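Local coordinates for actin-binding protein, cofilin/tropomyosin family protein, putative (Entamoeba histolytica, PDB 4LIZ) that binds actin filaments and stabilises them, and may thereby contribute to phagocytosis and pseudopod formation, at residues K78-S83 / F112-H117; F4-V9 / G103-V108. All coordinates share one frame; numbering follows the deposited sequence.

Interaction 1: residues K78-S83 / F112-H117; sequences KFVFIS and FHIELH
F81 N donates to I114 O (3.0 Å, N-H...O 171°) while F81 O accepts from L116 N, so the backbone of one residue grips two partners spaced two apart on the neighbouring strand. That pattern identifies a parallel pair, and the axes of strand segments 78-83 and 114-117 run at 19° to each other. These are the two strands of the beta-alpha-beta crossover in the ADF-homology fold, joined through helix 92-108. Where the second strand has not yet begun, H113 continues the pairing: its N reaches F79 O at 2.8 Å, and its ring atom ND1 accepts from F79 N at 2.9 Å. K78 CD sits over the centre of that ring, 3.6 Å from the centroid, a CH-pi contact; K78 NZ hydrogen-bonds H137 ND1. V80, I82, I114 and L116 share one sheet face, with V80 CG2 against I114 CG1 at 3.9 Å; helix 126-137 packs on it through I129. On the face bearing F81 and S83, E115 CG lies 3.8 Å from F81 CD2, and E115 OE1 forms a salt bridge with K106. S83 OG, standing between its own backbone N and carbonyl carbon (chi1 64°), hydrogen-bonds H117 ND1 at 2.8 Å, and one water links this hydroxyl to E115 OE2.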
# COMPACT_ATOMS: atom_id res chain seq x y z
N LYS A 78 -7.82 -2.08 -10.86
CA LYS A 78 -7.34 -3.04 -9.90
C LYS A 78 -6.61 -2.24 -8.81
O LYS A 78 -6.10 -1.16 -9.04
CB LYS A 78 -6.27 -3.94 -10.53
CG LYS A 78 -6.86 -4.75 -11.71
CD LYS A 78 -7.73 -5.87 -11.24
CE LYS A 78 -8.13 -6.74 -12.46
NZ LYS A 78 -8.93 -7.91 -12.01
N PHE A 79 -6.63 -2.78 -7.59
CA PHE A 79 -6.03 -2.13 -6.45
C PHE A 79 -4.91 -2.97 -5.90
O PHE A 79 -5.04 -4.21 -5.77
CB PHE A 79 -7.06 -1.87 -5.39
CG PHE A 79 -8.18 -0.99 -5.86
CD1 PHE A 79 -8.00 0.35 -6.16
CD2 PHE A 79 -9.45 -1.54 -6.06
CE1 PHE A 79 -9.03 1.10 -6.65
CE2 PHE A 79 -10.47 -0.77 -6.58
CZ PHE A 79 -10.25 0.54 -6.86
N VAL A 80 -3.80 -2.35 -5.59
CA VAL A 80 -2.56 -2.99 -5.09
C VAL A 80 -2.35 -2.52 -3.67
O VAL A 80 -2.27 -1.32 -3.40
CB VAL A 80 -1.37 -2.66 -5.98
CG1 VAL A 80 -0.11 -3.31 -5.42
CG2 VAL A 80 -1.59 -3.10 -7.45
N PHE A 81 -2.12 -3.45 -2.72
CA PHE A 81 -1.78 -3.22 -1.33
C PHE A 81 -0.37 -3.65 -1.10
O PHE A 81 -0.02 -4.80 -1.36
CB PHE A 81 -2.75 -3.87 -0.35
CG PHE A 81 -2.30 -3.83 1.06
CD1 PHE A 81 -2.15 -2.66 1.78
CD2 PHE A 81 -2.03 -5.01 1.76
CE1 PHE A 81 -1.75 -2.60 3.12
CE2 PHE A 81 -1.62 -4.98 3.05
CZ PHE A 81 -1.49 -3.79 3.76
N ILE A 82 0.49 -2.81 -0.57
CA ILE A 82 1.88 -3.12 -0.26
C ILE A 82 2.12 -2.85 1.18
O ILE A 82 1.80 -1.79 1.78
CB ILE A 82 2.85 -2.22 -1.06
CG1 ILE A 82 2.73 -2.58 -2.52
CG2 ILE A 82 4.24 -2.29 -0.50
CD1 ILE A 82 3.25 -1.51 -3.47
N SER A 83 2.75 -3.80 1.92
CA SER A 83 3.43 -3.58 3.19
C SER A 83 4.94 -3.45 2.98
O SER A 83 5.49 -4.18 2.16
CB SER A 83 3.04 -4.65 4.23
OG SER A 83 3.48 -5.91 3.80
N PHE A 112 -8.56 -5.11 -2.35
CA PHE A 112 -7.33 -5.18 -3.12
C PHE A 112 -7.22 -6.46 -3.93
O PHE A 112 -7.73 -7.54 -3.47
CB PHE A 112 -6.06 -4.97 -2.26
CG PHE A 112 -5.94 -5.94 -1.14
CD1 PHE A 112 -6.43 -5.65 0.07
CD2 PHE A 112 -5.40 -7.22 -1.38
CE1 PHE A 112 -6.38 -6.60 1.14
CE2 PHE A 112 -5.37 -8.17 -0.36
CZ PHE A 112 -5.82 -7.84 0.89
N HIS A 113 -6.65 -6.40 -5.07
CA HIS A 113 -6.45 -7.51 -5.94
C HIS A 113 -5.19 -8.24 -5.75
O HIS A 113 -5.13 -9.44 -6.04
CB HIS A 113 -6.57 -7.03 -7.37
CG HIS A 113 -7.92 -6.53 -7.68
ND1 HIS A 113 -8.27 -5.21 -7.49
CD2 HIS A 113 -9.05 -7.17 -8.06
CE1 HIS A 113 -9.55 -5.06 -7.73
NE2 HIS A 113 -10.04 -6.25 -8.12
N ILE A 114 -4.14 -7.60 -5.22
CA ILE A 114 -2.92 -8.20 -4.90
C ILE A 114 -2.37 -7.57 -3.65
O ILE A 114 -2.58 -6.36 -3.35
CB ILE A 114 -1.89 -8.20 -5.95
CG1 ILE A 114 -1.53 -6.83 -6.38
CG2 ILE A 114 -2.30 -9.02 -7.22
CD1 ILE A 114 -0.23 -6.80 -7.16
N GLU A 115 -1.66 -8.33 -2.83
CA GLU A 115 -0.95 -7.92 -1.67
C GLU A 115 0.50 -8.33 -1.79
O GLU A 115 0.80 -9.49 -2.19
CB GLU A 115 -1.52 -8.61 -0.39
CG GLU A 115 -0.65 -8.43 0.81
CD GLU A 115 -1.22 -8.99 2.13
OE1 GLU A 115 -2.34 -9.60 2.05
OE2 GLU A 115 -0.54 -8.80 3.14
N LEU A 116 1.41 -7.42 -1.53
CA LEU A 116 2.85 -7.63 -1.63
C LEU A 116 3.50 -7.18 -0.37
O LEU A 116 3.16 -6.09 0.20
CB LEU A 116 3.49 -6.84 -2.76
CG LEU A 116 2.76 -6.99 -4.09
CD1 LEU A 116 2.82 -5.79 -5.06
CD2 LEU A 116 3.12 -8.33 -4.62
N HIS A 117 4.45 -7.91 0.18
CA HIS A 117 5.29 -7.46 1.19
C HIS A 117 6.70 -7.19 0.61
O HIS A 117 7.30 -8.11 -0.05
CB HIS A 117 5.46 -8.49 2.36
CG HIS A 117 6.31 -8.01 3.47
ND1 HIS A 117 6.03 -6.92 4.26
CD2 HIS A 117 7.54 -8.40 3.87
CE1 HIS A 117 6.98 -6.69 5.11
NE2 HIS A 117 7.92 -7.59 4.88
O HOH W 1 2.11 -8.33 3.21

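Interaction 2: residues F4-V9 / G103-V108; sequences FDLSEV and GDVKNV
L6 reaches V105 and V108 because its CG stands anti to its own carbonyl carbon (chi1 -56°) and CD1 then continues the extended course (chi2 -171°), which carries this one methyl to the helix surface. CD1 accordingly makes all the close L6 contacts: it lies 3.7 Å from D104 CB, 4.3 Å from V105 CG2 and 4.2 Å from V108 CG2, and it also rests against the backbone carbonyl of D104. A second apolar meeting lies farther along both segments, where V9 and V108 each hold CG1 anti to the backbone N, and the two CG1 methyls come within 3.7 Å. No direct hydrogen bond crosses the contact, so the join is by methyl packing, supplemented by one water. That water donates both to F4 O (2.8 Å) and to D104 OD2. The aspartate is tied further to the start of the chain: OD2 bonds to S2 OG and OD1 to M1 N, while S2 OG also bonds to F4 N.

The shape of the N-terminal segment has its own internal support. D5 OD1 accepts from S7 N at 2.8 Å, nearly along its C-O axis, which makes an Asx turn, and it takes the S7 hydroxyl as well. Next, V9 N bonds to L6 O at 3.0 Å. Consistent with this local turn, V9 faces the same helix that L6 touches.

Plain structural packing therefore lays the loop leading into helix 10-17 against the C-terminal part of helix 92-108. L38 of strand 37-44 is touched by L6, V9 and V105 alike, F29 of strand 26-32 also meets V9, and the backbone of D5 bonds to N36 and L38.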
# COMPACT_ATOMS: atom_id res chain seq x y z
N PHE A 4 -2.74 0.36 17.37
CA PHE A 4 -2.42 1.54 16.59
C PHE A 4 -3.70 2.28 16.23
O PHE A 4 -4.67 1.66 15.93
CB PHE A 4 -1.68 1.14 15.30
CG PHE A 4 -0.21 1.06 15.46
CD1 PHE A 4 0.37 0.02 16.14
CD2 PHE A 4 0.58 2.03 14.97
CE1 PHE A 4 1.72 -0.03 16.31
CE2 PHE A 4 1.93 1.97 15.13
CZ PHE A 4 2.50 0.95 15.81
N ASP A 5 -3.62 3.61 16.25
CA ASP A 5 -4.67 4.49 15.76
C ASP A 5 -4.61 4.51 14.22
O ASP A 5 -3.64 4.96 13.66
CB ASP A 5 -4.44 5.86 16.37
CG ASP A 5 -5.37 6.97 15.79
OD1 ASP A 5 -6.24 6.70 15.00
OD2 ASP A 5 -5.21 8.10 16.29
N LEU A 6 -5.68 4.02 13.64
CA LEU A 6 -5.85 3.95 12.15
C LEU A 6 -6.81 4.97 11.58
O LEU A 6 -7.26 4.85 10.44
CB LEU A 6 -6.25 2.53 11.69
CG LEU A 6 -5.36 1.37 12.08
CD1 LEU A 6 -5.79 0.11 11.36
CD2 LEU A 6 -3.91 1.69 11.96
N SER A 7 -7.14 5.99 12.40
CA SER A 7 -8.08 7.04 12.00
C SER A 7 -7.76 7.72 10.67
O SER A 7 -8.70 8.25 10.01
CB SER A 7 -8.27 8.04 13.13
OG SER A 7 -7.16 8.72 13.48
N GLU A 8 -6.51 7.81 10.30
CA GLU A 8 -6.05 8.46 9.06
C GLU A 8 -6.19 7.62 7.81
O GLU A 8 -5.92 8.09 6.72
CB GLU A 8 -4.65 9.05 9.17
CG GLU A 8 -4.43 10.10 10.23
CD GLU A 8 -5.08 11.39 9.76
OE1 GLU A 8 -4.76 11.83 8.62
OE2 GLU A 8 -5.88 11.87 10.52
N VAL A 9 -6.54 6.35 7.93
CA VAL A 9 -6.49 5.41 6.82
C VAL A 9 -7.65 5.42 5.87
O VAL A 9 -7.53 5.38 4.67
CB VAL A 9 -6.16 3.96 7.33
CG1 VAL A 9 -6.13 2.98 6.16
CG2 VAL A 9 -4.88 3.95 8.13
N GLY A 103 -2.59 -6.66 9.68
CA GLY A 103 -3.89 -7.24 9.75
C GLY A 103 -4.94 -6.17 10.03
O GLY A 103 -6.04 -6.21 9.42
N ASP A 104 -4.66 -5.29 10.95
CA ASP A 104 -5.59 -4.17 11.31
C ASP A 104 -5.74 -3.30 10.05
O ASP A 104 -6.88 -2.86 9.71
CB ASP A 104 -5.09 -3.41 12.42
CG ASP A 104 -5.25 -4.09 13.79
OD1 ASP A 104 -5.87 -5.15 13.87
OD2 ASP A 104 -4.80 -3.44 14.71
N VAL A 105 -4.66 -2.96 9.36
CA VAL A 105 -4.73 -2.11 8.19
C VAL A 105 -5.57 -2.75 7.10
O VAL A 105 -6.39 -2.09 6.46
CB VAL A 105 -3.33 -1.77 7.68
CG1 VAL A 105 -3.36 -1.12 6.27
CG2 VAL A 105 -2.58 -0.92 8.67
N LYS A 106 -5.43 -4.04 6.87
CA LYS A 106 -6.22 -4.75 5.90
C LYS A 106 -7.66 -4.85 6.27
O LYS A 106 -8.49 -4.93 5.30
CB LYS A 106 -5.63 -6.18 5.68
CG LYS A 106 -4.34 -6.25 4.95
CD LYS A 106 -3.64 -7.65 4.99
CE LYS A 106 -4.46 -8.70 4.46
NZ LYS A 106 -3.68 -9.96 4.47
N ASN A 107 -8.04 -4.76 7.52
CA ASN A 107 -9.45 -4.58 7.76
C ASN A 107 -10.11 -3.28 7.38
O ASN A 107 -11.29 -3.22 7.16
CB ASN A 107 -9.70 -4.82 9.21
CG ASN A 107 -9.57 -6.28 9.51
OD1 ASN A 107 -9.71 -7.13 8.59
ND2 ASN A 107 -9.20 -6.61 10.74
N VAL A 108 -9.31 -2.27 7.16
CA VAL A 108 -9.81 -1.02 6.60
C VAL A 108 -9.63 -1.05 5.10
O VAL A 108 -10.56 -0.59 4.36
CB VAL A 108 -9.04 0.19 7.19
CG1 VAL A 108 -9.49 1.54 6.55
CG2 VAL A 108 -9.06 0.18 8.70
O HOH W 2 -5.90 -0.83 15.65

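Helix 92-108 connects the two contacts: in sequence it lies between the strands of interaction 1, and its C-terminal part, G103-V108, forms one half of interaction 2. V105 CG1 packs on F81 CE1 (3.8 Å), while K106 CE lies 3.9 Å from F112 CZ. Interaction 1 belongs more to the core, its centre about 6 Å from the centre of the chain, against about 12 Å for interaction 2, and buries 636 Å² where interaction 2 buries 256 Å². Their chemistry differs accordingly. Backbone hydrogen bonds between strands dominate the first, with H113, E115 and H117 contributed by the segment of the outermost strand; the second relies on methyl packing and a bridging water between the N-terminal loop and the helix.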